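Long-range contact in ribonucleoside triphosphate reductase (Lactobacillus leichmannii, PDB 1L1L), which reduces ribonucleoside triphosphates to the 2'-deoxyribonucleoside triphosphates in a B12-dependent reaction, as an allosterically regulated monomer: residues 33-38 and 99-104. Numbering follows the deposited sequence.
Sequences RTYARW and RNLWIS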
ATOM      1  N   ARG A  33      -5.365 -18.081  -2.802  1.00 31.34           N
ATOM      2  CA  ARG A  33      -4.572 -18.010  -1.596  1.00 32.73           C
ATOM      3  C   ARG A  33      -4.425 -16.588  -1.067  1.00 32.74           C
ATOM      4  O   ARG A  33      -3.679 -16.368  -0.118  1.00 33.08           O
ATOM      5  CB  ARG A  33      -3.195 -18.623  -1.860  1.00 35.13           C
ATOM      6  CG  ARG A  33      -2.392 -17.874  -2.903  1.00 38.42           C
ATOM      7  CD  ARG A  33      -1.094 -18.601  -3.246  1.00 41.23           C
ATOM      8  NE  ARG A  33      -0.319 -18.936  -2.050  1.00 43.45           N
ATOM      9  CZ  ARG A  33       0.993 -19.153  -2.051  1.00 43.98           C
ATOM     10  NH1 ARG A  33       1.680 -19.066  -3.184  1.00 44.31           N
ATOM     11  NH2 ARG A  33       1.616 -19.455  -0.918  1.00 44.42           N
ATOM     12  N   THR A  34      -5.148 -15.631  -1.650  1.00 31.76           N
ATOM     13  CA  THR A  34      -5.038 -14.239  -1.218  1.00 32.02           C
ATOM     14  C   THR A  34      -6.332 -13.492  -0.911  1.00 32.33           C
ATOM     15  O   THR A  34      -6.402 -12.740   0.066  1.00 32.07           O
ATOM     16  CB  THR A  34      -4.300 -13.384  -2.265  1.00 31.95           C
ATOM     17  OG1 THR A  34      -3.163 -14.098  -2.756  1.00 33.02           O
ATOM     18  CG2 THR A  34      -3.844 -12.056  -1.643  1.00 32.78           C
ATOM     19  N   TYR A  35      -7.351 -13.671  -1.745  1.00 31.13           N
ATOM     20  CA  TYR A  35      -8.603 -12.946  -1.537  1.00 30.54           C
ATOM     21  C   TYR A  35      -9.844 -13.781  -1.251  1.00 30.60           C
ATOM     22  O   TYR A  35     -10.893 -13.225  -0.917  1.00 30.21           O
ATOM     23  CB  TYR A  35      -8.876 -12.047  -2.743  1.00 30.42           C
ATOM     24  CG  TYR A  35      -7.719 -11.152  -3.089  1.00 31.52           C
ATOM     25  CD1 TYR A  35      -7.073 -11.275  -4.318  1.00 31.45           C
ATOM     26  CD2 TYR A  35      -7.237 -10.208  -2.174  1.00 30.77           C
ATOM     27  CE1 TYR A  35      -5.974 -10.490  -4.633  1.00 31.36           C
ATOM     28  CE2 TYR A  35      -6.132  -9.414  -2.480  1.00 31.62           C
ATOM     29  CZ  TYR A  35      -5.507  -9.563  -3.714  1.00 31.56           C
ATOM     30  OH  TYR A  35      -4.416  -8.794  -4.050  1.00 32.51           O
ATOM     31  N   ALA A  36      -9.733 -15.100  -1.373  1.00 29.50           N
ATOM     32  CA  ALA A  36     -10.871 -15.976  -1.116  1.00 30.03           C
ATOM     33  C   ALA A  36     -11.031 -16.202   0.388  1.00 30.58           C
ATOM     34  O   ALA A  36     -10.205 -16.874   1.015  1.00 30.03           O
ATOM     35  CB  ALA A  36     -10.682 -17.315  -1.837  1.00 29.52           C
ATOM     36  N   ARG A  37     -12.084 -15.636   0.971  1.00 30.76           N
ATOM     37  CA  ARG A  37     -12.312 -15.801   2.404  1.00 32.13           C
ATOM     38  C   ARG A  37     -12.856 -17.191   2.710  1.00 33.41           C
ATOM     39  O   ARG A  37     -13.453 -17.840   1.843  1.00 32.88           O
ATOM     40  CB  ARG A  37     -13.295 -14.745   2.919  1.00 32.69           C
ATOM     41  CG  ARG A  37     -12.815 -13.310   2.762  1.00 34.31           C
ATOM     42  CD  ARG A  37     -13.823 -12.321   3.340  1.00 35.28           C
ATOM     43  NE  ARG A  37     -13.932 -12.403   4.795  1.00 36.49           N
ATOM     44  CZ  ARG A  37     -12.998 -11.986   5.653  1.00 37.45           C
ATOM     45  NH1 ARG A  37     -11.862 -11.450   5.214  1.00 36.65           N
ATOM     46  NH2 ARG A  37     -13.201 -12.104   6.958  1.00 37.72           N
ATOM     47  N   TRP A  38     -12.641 -17.651   3.939  1.00 34.28           N
ATOM     48  CA  TRP A  38     -13.132 -18.959   4.360  1.00 36.77           C
ATOM     49  C   TRP A  38     -14.603 -18.856   4.751  1.00 37.93           C
ATOM     50  O   TRP A  38     -15.018 -17.900   5.412  1.00 37.77           O
ATOM     51  CB  TRP A  38     -12.310 -19.486   5.541  1.00 37.48           C
ATOM     52  CG  TRP A  38     -12.809 -20.802   6.079  1.00 38.96           C
ATOM     53  CD1 TRP A  38     -13.581 -20.996   7.192  1.00 39.15           C
ATOM     54  CD2 TRP A  38     -12.602 -22.100   5.507  1.00 38.96           C
ATOM     55  NE1 TRP A  38     -13.866 -22.330   7.347  1.00 39.41           N
ATOM     56  CE2 TRP A  38     -13.279 -23.031   6.327  1.00 39.42           C
ATOM     57  CE3 TRP A  38     -11.914 -22.566   4.378  1.00 39.51           C
ATOM     58  CZ2 TRP A  38     -13.285 -24.402   6.054  1.00 39.39           C
ATOM     59  CZ3 TRP A  38     -11.922 -23.930   4.107  1.00 39.76           C
ATOM     60  CH2 TRP A  38     -12.603 -24.830   4.944  1.00 39.77           C
ATOM     61  N   ARG A  99      -7.039  -4.884  -0.667  1.00 31.16           N
ATOM     62  CA  ARG A  99      -7.715  -4.806   0.627  1.00 32.75           C
ATOM     63  C   ARG A  99      -9.219  -4.905   0.442  1.00 32.68           C
ATOM     64  O   ARG A  99      -9.893  -5.614   1.190  1.00 32.63           O
ATOM     65  CB  ARG A  99      -7.375  -3.490   1.350  1.00 34.85           C
ATOM     66  CG  ARG A  99      -8.349  -3.099   2.482  1.00 37.39           C
ATOM     67  CD  ARG A  99      -8.495  -4.183   3.547  1.00 41.01           C
ATOM     68  NE  ARG A  99      -7.274  -4.400   4.322  1.00 44.01           N
ATOM     69  CZ  ARG A  99      -6.863  -3.617   5.315  1.00 45.75           C
ATOM     70  NH1 ARG A  99      -7.577  -2.553   5.669  1.00 45.95           N
ATOM     71  NH2 ARG A  99      -5.729  -3.894   5.950  1.00 45.65           N
ATOM     72  N   ASN A 100      -9.737  -4.183  -0.546  1.00 32.10           N
ATOM     73  CA  ASN A 100     -11.167  -4.210  -0.833  1.00 32.43           C
ATOM     74  C   ASN A 100     -11.596  -5.635  -1.211  1.00 30.63           C
ATOM     75  O   ASN A 100     -12.622  -6.123  -0.735  1.00 31.52           O
ATOM     76  CB  ASN A 100     -11.501  -3.242  -1.977  1.00 34.39           C
ATOM     77  CG  ASN A 100     -11.607  -1.789  -1.516  1.00 36.90           C
ATOM     78  OD1 ASN A 100     -12.708  -1.247  -1.379  1.00 38.50           O
ATOM     79  ND2 ASN A 100     -10.464  -1.156  -1.276  1.00 37.66           N
ATOM     80  N   LEU A 101     -10.819  -6.309  -2.057  1.00 28.88           N
ATOM     81  CA  LEU A 101     -11.186  -7.667  -2.452  1.00 27.69           C
ATOM     82  C   LEU A 101     -11.256  -8.595  -1.254  1.00 28.47           C
ATOM     83  O   LEU A 101     -12.059  -9.537  -1.220  1.00 27.10           O
ATOM     84  CB  LEU A 101     -10.206  -8.247  -3.484  1.00 26.21           C
ATOM     85  CG  LEU A 101     -10.136  -7.608  -4.871  1.00 25.09           C
ATOM     86  CD1 LEU A 101      -9.100  -8.311  -5.722  1.00 24.15           C
ATOM     87  CD2 LEU A 101     -11.521  -7.686  -5.544  1.00 25.58           C
ATOM     88  N   TRP A 102     -10.432  -8.323  -0.253  1.00 28.48           N
ATOM     89  CA  TRP A 102     -10.401  -9.164   0.930  1.00 29.57           C
ATOM     90  C   TRP A 102     -11.415  -8.830   2.013  1.00 29.80           C
ATOM     91  O   TRP A 102     -11.875  -9.728   2.715  1.00 29.52           O
ATOM     92  CB  TRP A 102      -8.981  -9.140   1.538  1.00 31.88           C
ATOM     93  CG  TRP A 102      -8.846  -9.896   2.833  1.00 34.04           C
ATOM     94  CD1 TRP A 102      -8.714  -9.361   4.088  1.00 34.74           C
ATOM     95  CD2 TRP A 102      -8.830 -11.320   3.001  1.00 35.06           C
ATOM     96  NE1 TRP A 102      -8.614 -10.367   5.023  1.00 36.04           N
ATOM     97  CE2 TRP A 102      -8.684 -11.577   4.384  1.00 36.17           C
ATOM     98  CE3 TRP A 102      -8.927 -12.405   2.116  1.00 36.19           C
ATOM     99  CZ2 TRP A 102      -8.633 -12.878   4.904  1.00 36.22           C
ATOM    100  CZ3 TRP A 102      -8.877 -13.703   2.637  1.00 36.74           C
ATOM    101  CH2 TRP A 102      -8.730 -13.923   4.019  1.00 36.85           C
ATOM    102  N   ILE A 103     -11.789  -7.558   2.143  1.00 30.23           N
ATOM    103  CA  ILE A 103     -12.691  -7.167   3.223  1.00 31.27           C
ATOM    104  C   ILE A 103     -14.005  -6.465   2.846  1.00 32.48           C
ATOM    105  O   ILE A 103     -14.882  -6.300   3.688  1.00 32.38           O
ATOM    106  CB  ILE A 103     -11.922  -6.273   4.241  1.00 32.14           C
ATOM    107  CG1 ILE A 103     -12.397  -6.567   5.663  1.00 33.60           C
ATOM    108  CG2 ILE A 103     -12.104  -4.799   3.902  1.00 30.74           C
ATOM    109  CD1 ILE A 103     -11.913  -7.896   6.195  1.00 35.11           C
ATOM    110  N   SER A 104     -14.139  -6.050   1.594  1.00 33.66           N
ATOM    111  CA  SER A 104     -15.345  -5.360   1.151  1.00 35.30           C
ATOM    112  C   SER A 104     -16.566  -6.276   1.279  1.00 35.93           C
ATOM    113  O   SER A 104     -16.571  -7.391   0.750  1.00 35.49           O
ATOM    114  CB  SER A 104     -15.171  -4.904  -0.304  1.00 35.67           C
ATOM    115  OG  SER A 104     -16.237  -4.077  -0.734  1.00 35.32           O
TER
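Arg37 lying over the indole of Trp102 and Tyr35 resting on Leu101 make this a loop-on-helix contact, in which the connection between helix 27-32 and strand 38-39 packs against the last turn of helix 98-103. It illustrates how one arginine can use a tryptophan twice, through its ring and through its backbone. With CG anti to the backbone N (chi1 176°), the indole of Trp102 extends from the helix to the loop backbone, where Thr34 O comes within 3.3 Å of Trp102 CE3 and Ala36 O meets the ring at its edge. The side chain of Arg37 runs across one face at about a right angle. Its CG makes a CH-pi contact with the six-membered ring, and after a bend at chi3 its guanidinium reaches a cation-pi position, Arg37 CZ standing 4.8 Å from the centroid of the same Trp102 ring. The two planes are 65° apart, far from a flat stack, and it is Arg37 NH1 that dips toward the indole, 3.3 Å from Trp102 CE2. Arg37 NH1 also donates to Trp102 O over 3.0 Å, a bent bond (136° at the hydrogen), with the acceptor out of the guanidinium plane, that ties the cation to the helix end while it lies over the ring. Earlier in the loop, the Tyr35 ring is sandwiched: Thr34 CG2 sits over one face, toward the rim, and Leu101 CD1 makes a CH-pi contact with the opposite face, 4.0 Å from the Tyr35 ring centroid. Helix 551-557 packs against this pair, its Leu556 touching both Tyr35 and Leu101. The whole is a cation-pi pair reinforced by a hydrogen bond to the same residue's carbonyl, joining loop to helix C-terminus within the sequence region assigned to the ribonucleotide reductase alpha domain.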